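Local coordinates for protein soluble lytic murein transglycosylase (Pseudomonas aeruginosa, PDB 5OHU) that probably cleaves the glycan strands of bacterial peptidoglycan as a lytic transglycosylase, acting both at strand ends and within strands, at residues A[188-193]-A[241-246]; A[192-197]-A[216-221]. All blocks are in the same frame, centred on the assembly; numbering follows the deposited sequence.

Interaction 1: A[188-193]-A[241-246]; sequences AAEARN and VGLGLR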
ATOM      1  N   ALA A 188      16.662  14.333  -6.555  1.00 17.22           N
ATOM      2  CA  ALA A 188      15.807  15.380  -6.014  1.00 15.48           C
ATOM      3  C   ALA A 188      14.828  15.869  -7.071  1.00 23.35           C
ATOM      4  O   ALA A 188      13.660  16.153  -6.769  1.00 19.09           O
ATOM      5  CB  ALA A 188      16.661  16.537  -5.487  1.00 12.78           C
ATOM      6  N   ALA A 189      15.290  15.974  -8.320  1.00 18.17           N
ATOM      7  CA  ALA A 189      14.408  16.401  -9.395  1.00 15.98           C
ATOM      8  C   ALA A 189      13.335  15.359  -9.654  1.00 18.89           C
ATOM      9  O   ALA A 189      12.170  15.707  -9.880  1.00 22.88           O
ATOM     10  CB  ALA A 189      15.225  16.676 -10.663  1.00 23.64           C
ATOM     11  N   GLU A 190      13.703  14.073  -9.576  1.00 20.31           N
ATOM     12  CA  GLU A 190      12.727  13.000  -9.768  1.00 26.80           C
ATOM     13  C   GLU A 190      11.645  13.037  -8.695  1.00 27.53           C
ATOM     14  O   GLU A 190      10.467  12.813  -8.981  1.00 35.05           O
ATOM     15  CB  GLU A 190      13.433  11.643  -9.766  1.00 27.12           C
ATOM     16  CG  GLU A 190      14.229  11.364 -11.036  1.00 40.26           C
ATOM     17  CD  GLU A 190      15.185  10.191 -10.905  1.00 47.73           C
ATOM     18  OE1 GLU A 190      15.384   9.717  -9.771  1.00 61.54           O
ATOM     19  OE2 GLU A 190      15.751   9.754 -11.931  1.00 44.88           O
ATOM     20  N   ALA A 191      12.026  13.307  -7.453  1.00 27.62           N
ATOM     21  CA  ALA A 191      11.083  13.347  -6.346  1.00 21.58           C
ATOM     22  C   ALA A 191      10.356  14.677  -6.250  1.00 28.50           C
ATOM     23  O   ALA A 191       9.604  14.884  -5.289  1.00 31.48           O
ATOM     24  CB  ALA A 191      11.807  13.057  -5.031  1.00 17.65           C
ATOM     25  N   ARG A 192      10.579  15.580  -7.209  1.00 27.69           N
ATOM     26  CA  ARG A 192       9.906  16.879  -7.259  1.00 27.56           C
ATOM     27  C   ARG A 192      10.237  17.741  -6.047  1.00 24.41           C
ATOM     28  O   ARG A 192       9.440  18.593  -5.654  1.00 28.28           O
ATOM     29  CB  ARG A 192       8.386  16.723  -7.396  1.00 26.03           C
ATOM     30  CG  ARG A 192       7.943  15.863  -8.559  1.00 29.34           C
ATOM     31  CD  ARG A 192       6.433  15.674  -8.594  1.00 35.42           C
ATOM     32  NE  ARG A 192       6.061  14.565  -9.470  1.00 41.19           N
ATOM     33  CZ  ARG A 192       5.566  14.701 -10.701  1.00 45.35           C
ATOM     34  NH1 ARG A 192       5.368  15.909 -11.215  1.00 47.19           N
ATOM     35  NH2 ARG A 192       5.271  13.622 -11.421  1.00 43.24           N
ATOM     36  N   ASN A 193      11.415  17.534  -5.445  1.00 24.37           N
ATOM     37  CA  ASN A 193      11.919  18.411  -4.386  1.00 22.30           C
ATOM     38  C   ASN A 193      12.884  19.426  -5.004  1.00 23.13           C
ATOM     39  O   ASN A 193      14.106  19.280  -4.959  1.00 23.02           O
ATOM     40  CB  ASN A 193      12.565  17.589  -3.279  1.00 34.38           C
ATOM     41  CG  ASN A 193      11.552  16.754  -2.519  1.00 51.42           C
ATOM     42  OD1 ASN A 193      10.417  17.185  -2.311  1.00 55.90           O
ATOM     43  ND2 ASN A 193      11.946  15.549  -2.118  1.00 50.92           N
ATOM     44  N   VAL A 241      17.707  15.221 -20.497  1.00 17.60           N
ATOM     45  CA  VAL A 241      16.671  14.818 -21.438  1.00 14.95           C
ATOM     46  C   VAL A 241      15.984  13.544 -20.965  1.00 13.00           C
ATOM     47  O   VAL A 241      14.754  13.430 -21.026  1.00 16.44           O
ATOM     48  CB  VAL A 241      17.280  14.680 -22.844  1.00 13.61           C
ATOM     49  CG1 VAL A 241      16.347  13.920 -23.772  1.00 13.47           C
ATOM     50  CG2 VAL A 241      17.589  16.072 -23.390  1.00 19.08           C
ATOM     51  N   GLY A 242      16.753  12.592 -20.444  1.00 18.49           N
ATOM     52  CA  GLY A 242      16.150  11.340 -20.017  1.00 12.74           C
ATOM     53  C   GLY A 242      15.182  11.531 -18.872  1.00 19.44           C
ATOM     54  O   GLY A 242      14.106  10.924 -18.844  1.00 24.30           O
ATOM     55  N   LEU A 243      15.550  12.385 -17.910  1.00 17.92           N
ATOM     56  CA  LEU A 243      14.634  12.706 -16.824  1.00 15.41           C
ATOM     57  C   LEU A 243      13.358  13.326 -17.370  1.00 19.04           C
ATOM     58  O   LEU A 243      12.244  12.942 -16.979  1.00 19.25           O
ATOM     59  CB  LEU A 243      15.310  13.645 -15.818  1.00 19.06           C
ATOM     60  CG  LEU A 243      14.478  13.909 -14.557  1.00 26.56           C
ATOM     61  CD1 LEU A 243      15.371  13.853 -13.336  1.00 30.46           C
ATOM     62  CD2 LEU A 243      13.795  15.252 -14.646  1.00 27.22           C
ATOM     63  N   GLY A 244      13.504  14.270 -18.302  1.00 12.41           N
ATOM     64  CA  GLY A 244      12.331  14.920 -18.862  1.00 12.40           C
ATOM     65  C   GLY A 244      11.436  13.964 -19.629  1.00 12.18           C
ATOM     66  O   GLY A 244      10.210  14.030 -19.525  1.00 14.81           O
ATOM     67  N   LEU A 245      12.027  13.042 -20.388  1.00 23.17           N
ATOM     68  CA  LEU A 245      11.181  12.103 -21.121  1.00 21.73           C
ATOM     69  C   LEU A 245      10.450  11.160 -20.183  1.00 17.85           C
ATOM     70  O   LEU A 245       9.289  10.816 -20.428  1.00 15.48           O
ATOM     71  CB  LEU A 245      11.982  11.308 -22.144  1.00 12.22           C
ATOM     72  CG  LEU A 245      12.606  12.169 -23.228  1.00 12.52           C
ATOM     73  CD1 LEU A 245      13.764  11.453 -23.902  1.00 17.23           C
ATOM     74  CD2 LEU A 245      11.527  12.524 -24.211  1.00 12.48           C
ATOM     75  N   ARG A 246      11.104  10.738 -19.100  1.00 18.29           N
ATOM     76  CA  ARG A 246      10.426   9.876 -18.130  1.00 18.83           C
ATOM     77  C   ARG A 246       9.285  10.618 -17.457  1.00 23.09           C
ATOM     78  O   ARG A 246       8.206  10.053 -17.239  1.00 30.44           O
ATOM     79  CB  ARG A 246      11.422   9.359 -17.085  1.00 22.93           C
ATOM     80  CG  ARG A 246      11.902   7.931 -17.371  1.00 34.00           C
ATOM     81  CD  ARG A 246      13.403   7.796 -17.291  1.00 43.97           C
ATOM     82  NE  ARG A 246      13.957   8.462 -16.114  1.00 57.32           N
ATOM     83  CZ  ARG A 246      15.196   8.945 -16.033  1.00 64.35           C
ATOM     84  NH1 ARG A 246      16.027   8.838 -17.071  1.00 65.83           N
ATOM     85  NH2 ARG A 246      15.590   9.539 -14.913  1.00 59.42           N
TER
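Leu-243 carries the apolar half of this contact through a single methyl. Its CG lies anti to the backbone N (chi1 -173°), which sends CD1 across to the last turn of helix 178-190. There it meets Glu-190 CG at 3.6 Å and Ala-189 CB at 3.9 Å, so the aliphatic root of the glutamate serves as packing surface alongside the alanine.

The polar half is a salt bridge at the partly exposed margin. Beyond CG the Glu-190 chain runs extended, bringing OE2 to within 3.0 Å of Arg-246 NH2. The oxygen arrives at the edge of the guanidinium, close to its plane, yet the carboxylate is turned 74° against that plane. The N-H...O angle of 121° makes the hydrogen bond weak, and the pairing probably owes more to charge than to direction. The Arg-246 chain is bent at chi2 and chi3, folding the guanidinium back over its own helix, with Leu-243 CA 3.8 Å above one face, towards the rim.

A Schellman motif closes helix 178-190 just past the contact. Ala-189 O accepts Arg-192 N at 3.1 Å, and Arg-247 NH2 binds the same oxygen.

Helix 208-219 packs against both apolar partners through Ala-218, with Met-214 also touching Ala-189, while helix 271-287 meets Arg-246 through Ile-277 and Glu-280.

Interaction 2: A[192-197]-A[216-221]; sequences RNYSLA and SVAQNP
Tyr-194, in the first turn of helix 194-201, packs on Ala-218 and Gln-219 in the last turn of helix 208-219. The two helices form an antiparallel helical hairpin, the building unit of an alpha-solenoid, and here the open end of the hairpin is bridged by one aromatic ring.

The tightly enclosed part lies inward. Tyr-194 CE1 approaches the buried Ala-218 CB to 3.7 Å, obliquely to the ring, and the hydroxyl reaches the backbone beyond it, with OH 3.5 Å from Ala-218 O. The same hydroxyl makes a weak hydrogen bond with Arg-247 on helix 235-251.

The solvent side belongs to the exposed Gln-219, which lies over the ring just as closely but without stacking its amide there. Its CG sits beside the backbone N (chi1 -51°), anti to the carbonyl carbon, and the chain runs on extended along the ring in the direction opposite to the tyrosine. The amide therefore lies near the root of the ring, with NE2 3.5 Å from Tyr-194 CD2, and its plane is tilted 58° from that of the ring.

The ring is held between two unlike surfaces. Arg-192 O stands 3.7 Å above one face, displaced towards the rim; over the centre of the opposite face, Gln-219 CG makes a CH-pi contact only 7° off the ring normal.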
ATOM      1  N   ARG A 192      10.579  15.580  -7.209  1.00 27.69           N
ATOM      2  CA  ARG A 192       9.906  16.879  -7.259  1.00 27.56           C
ATOM      3  C   ARG A 192      10.237  17.741  -6.047  1.00 24.41           C
ATOM      4  O   ARG A 192       9.440  18.593  -5.654  1.00 28.28           O
ATOM      5  CB  ARG A 192       8.386  16.723  -7.396  1.00 26.03           C
ATOM      6  CG  ARG A 192       7.943  15.863  -8.559  1.00 29.34           C
ATOM      7  CD  ARG A 192       6.433  15.674  -8.594  1.00 35.42           C
ATOM      8  NE  ARG A 192       6.061  14.565  -9.470  1.00 41.19           N
ATOM      9  CZ  ARG A 192       5.566  14.701 -10.701  1.00 45.35           C
ATOM     10  NH1 ARG A 192       5.368  15.909 -11.215  1.00 47.19           N
ATOM     11  NH2 ARG A 192       5.271  13.622 -11.421  1.00 43.24           N
ATOM     12  N   ASN A 193      11.415  17.534  -5.445  1.00 24.37           N
ATOM     13  CA  ASN A 193      11.919  18.411  -4.386  1.00 22.30           C
ATOM     14  C   ASN A 193      12.884  19.426  -5.004  1.00 23.13           C
ATOM     15  O   ASN A 193      14.106  19.280  -4.959  1.00 23.02           O
ATOM     16  CB  ASN A 193      12.565  17.589  -3.279  1.00 34.38           C
ATOM     17  CG  ASN A 193      11.552  16.754  -2.519  1.00 51.42           C
ATOM     18  OD1 ASN A 193      10.417  17.185  -2.311  1.00 55.90           O
ATOM     19  ND2 ASN A 193      11.946  15.549  -2.118  1.00 50.92           N
ATOM     20  N   TYR A 194      12.313  20.495  -5.573  1.00 23.62           N
ATOM     21  CA  TYR A 194      13.114  21.400  -6.400  1.00 27.79           C
ATOM     22  C   TYR A 194      13.951  22.366  -5.579  1.00 31.34           C
ATOM     23  O   TYR A 194      15.000  22.813  -6.051  1.00 32.08           O
ATOM     24  CB  TYR A 194      12.225  22.168  -7.376  1.00 24.79           C
ATOM     25  CG  TYR A 194      11.357  21.251  -8.215  1.00 32.04           C
ATOM     26  CD1 TYR A 194      11.933  20.312  -9.067  1.00 33.36           C
ATOM     27  CD2 TYR A 194       9.966  21.316  -8.154  1.00 29.66           C
ATOM     28  CE1 TYR A 194      11.144  19.457  -9.842  1.00 33.09           C
ATOM     29  CE2 TYR A 194       9.167  20.464  -8.925  1.00 28.91           C
ATOM     30  CZ  TYR A 194       9.766  19.540  -9.768  1.00 32.22           C
ATOM     31  OH  TYR A 194       8.984  18.701 -10.535  1.00 23.89           O
ATOM     32  N   SER A 195      13.535  22.683  -4.356  1.00 27.58           N
ATOM     33  CA  SER A 195      14.362  23.536  -3.517  1.00 27.85           C
ATOM     34  C   SER A 195      15.672  22.832  -3.180  1.00 25.65           C
ATOM     35  O   SER A 195      16.760  23.394  -3.341  1.00 28.02           O
ATOM     36  CB  SER A 195      13.586  23.925  -2.259  1.00 37.92           C
ATOM     37  OG  SER A 195      14.389  24.696  -1.386  1.00 52.49           O
ATOM     38  N   LEU A 196      15.586  21.572  -2.749  1.00 20.15           N
ATOM     39  CA  LEU A 196      16.779  20.748  -2.627  1.00 18.43           C
ATOM     40  C   LEU A 196      17.567  20.715  -3.936  1.00 25.56           C
ATOM     41  O   LEU A 196      18.765  21.016  -3.956  1.00 27.12           O
ATOM     42  CB  LEU A 196      16.384  19.336  -2.192  1.00 13.26           C
ATOM     43  CG  LEU A 196      17.568  18.369  -2.086  1.00 19.03           C
ATOM     44  CD1 LEU A 196      18.669  18.900  -1.213  1.00 13.41           C
ATOM     45  CD2 LEU A 196      17.124  16.977  -1.643  1.00 26.51           C
ATOM     46  N   ALA A 197      16.902  20.362  -5.044  1.00 20.88           N
ATOM     47  CA  ALA A 197      17.600  20.211  -6.325  1.00 17.99           C
ATOM     48  C   ALA A 197      18.312  21.497  -6.725  1.00 18.28           C
ATOM     49  O   ALA A 197      19.462  21.468  -7.186  1.00 22.66           O
ATOM     50  CB  ALA A 197      16.611  19.781  -7.414  1.00 16.64           C
ATOM     51  N   SER A 216      14.575  22.936 -14.431  1.00 16.44           N
ATOM     52  CA  SER A 216      13.568  23.508 -15.325  1.00 13.82           C
ATOM     53  C   SER A 216      12.833  22.433 -16.118  1.00 13.92           C
ATOM     54  O   SER A 216      11.609  22.486 -16.266  1.00 14.83           O
ATOM     55  CB  SER A 216      14.226  24.500 -16.277  1.00 16.27           C
ATOM     56  OG  SER A 216      13.241  25.090 -17.117  1.00 27.48           O
ATOM     57  N   VAL A 217      13.568  21.449 -16.631  1.00 13.37           N
ATOM     58  CA  VAL A 217      12.949  20.380 -17.403  1.00 13.15           C
ATOM     59  C   VAL A 217      12.101  19.493 -16.502  1.00 12.84           C
ATOM     60  O   VAL A 217      11.038  19.014 -16.908  1.00 17.49           O
ATOM     61  CB  VAL A 217      14.036  19.579 -18.147  1.00 13.21           C
ATOM     62  CG1 VAL A 217      13.502  18.253 -18.670  1.00 12.96           C
ATOM     63  CG2 VAL A 217      14.623  20.421 -19.276  1.00 15.30           C
ATOM     64  N   ALA A 218      12.559  19.238 -15.272  1.00 14.65           N
ATOM     65  CA  ALA A 218      11.743  18.434 -14.368  1.00 13.39           C
ATOM     66  C   ALA A 218      10.420  19.130 -14.081  1.00 13.50           C
ATOM     67  O   ALA A 218       9.377  18.477 -13.982  1.00 15.27           O
ATOM     68  CB  ALA A 218      12.496  18.141 -13.067  1.00 21.24           C
ATOM     69  N   GLN A 219      10.431  20.461 -13.990  1.00 12.76           N
ATOM     70  CA  GLN A 219       9.193  21.174 -13.686  1.00 14.31           C
ATOM     71  C   GLN A 219       8.258  21.231 -14.891  1.00 19.37           C
ATOM     72  O   GLN A 219       7.040  21.148 -14.726  1.00 22.58           O
ATOM     73  CB  GLN A 219       9.502  22.568 -13.150  1.00 20.19           C
ATOM     74  CG  GLN A 219      10.505  22.543 -12.000  1.00 19.84           C
ATOM     75  CD  GLN A 219      10.803  23.902 -11.428  1.00 21.47           C
ATOM     76  OE1 GLN A 219      11.479  24.722 -12.046  1.00 26.86           O
ATOM     77  NE2 GLN A 219      10.378  24.115 -10.196  1.00 34.46           N
ATOM     78  N   ASN A 220       8.810  21.388 -16.097  1.00 20.24           N
ATOM     79  CA  ASN A 220       8.046  21.406 -17.349  1.00 17.27           C
ATOM     80  C   ASN A 220       8.822  20.669 -18.429  1.00 12.83           C
ATOM     81  O   ASN A 220       9.588  21.278 -19.196  1.00 13.49           O
ATOM     82  CB  ASN A 220       7.768  22.826 -17.828  1.00 13.17           C
ATOM     83  CG  ASN A 220       7.025  22.850 -19.191  1.00 13.18           C
ATOM     84  OD1 ASN A 220       7.018  23.866 -19.892  1.00 16.00           O
ATOM     85  ND2 ASN A 220       6.407  21.731 -19.555  1.00 12.91           N
ATOM     86  N   PRO A 221       8.608  19.359 -18.549  1.00 18.40           N
ATOM     87  CA  PRO A 221       9.384  18.582 -19.520  1.00 14.03           C
ATOM     88  C   PRO A 221       8.961  18.807 -20.962  1.00 14.29           C
ATOM     89  O   PRO A 221       9.689  18.385 -21.866  1.00 16.46           O
ATOM     90  CB  PRO A 221       9.131  17.134 -19.106  1.00 15.08           C
ATOM     91  CG  PRO A 221       7.892  17.173 -18.297  1.00 16.62           C
ATOM     92  CD  PRO A 221       7.795  18.513 -17.662  1.00 17.57           C
TER

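Four consecutive helices, 178-190, 194-201, 208-219 and 235-251, meet in these two contacts, whose centres are about 7 Å apart. Both start from the same piece of chain, the turn holding Arg-192 and Asn-193: interaction 1 uses the helix that ends there, interaction 2 the one that begins there. Their partners follow in chain order, 216-221 before 241-246, and pack directly on each other, with Leu-243 CD2 3.5 Å from Ala-218 CB. Interaction 2 thus joins adjacent helices and interaction 1 helices three apart in the series, the layered packing that builds an alpha-solenoid. This is consistent with the superhelical scaffold of Slt70-like enzymes.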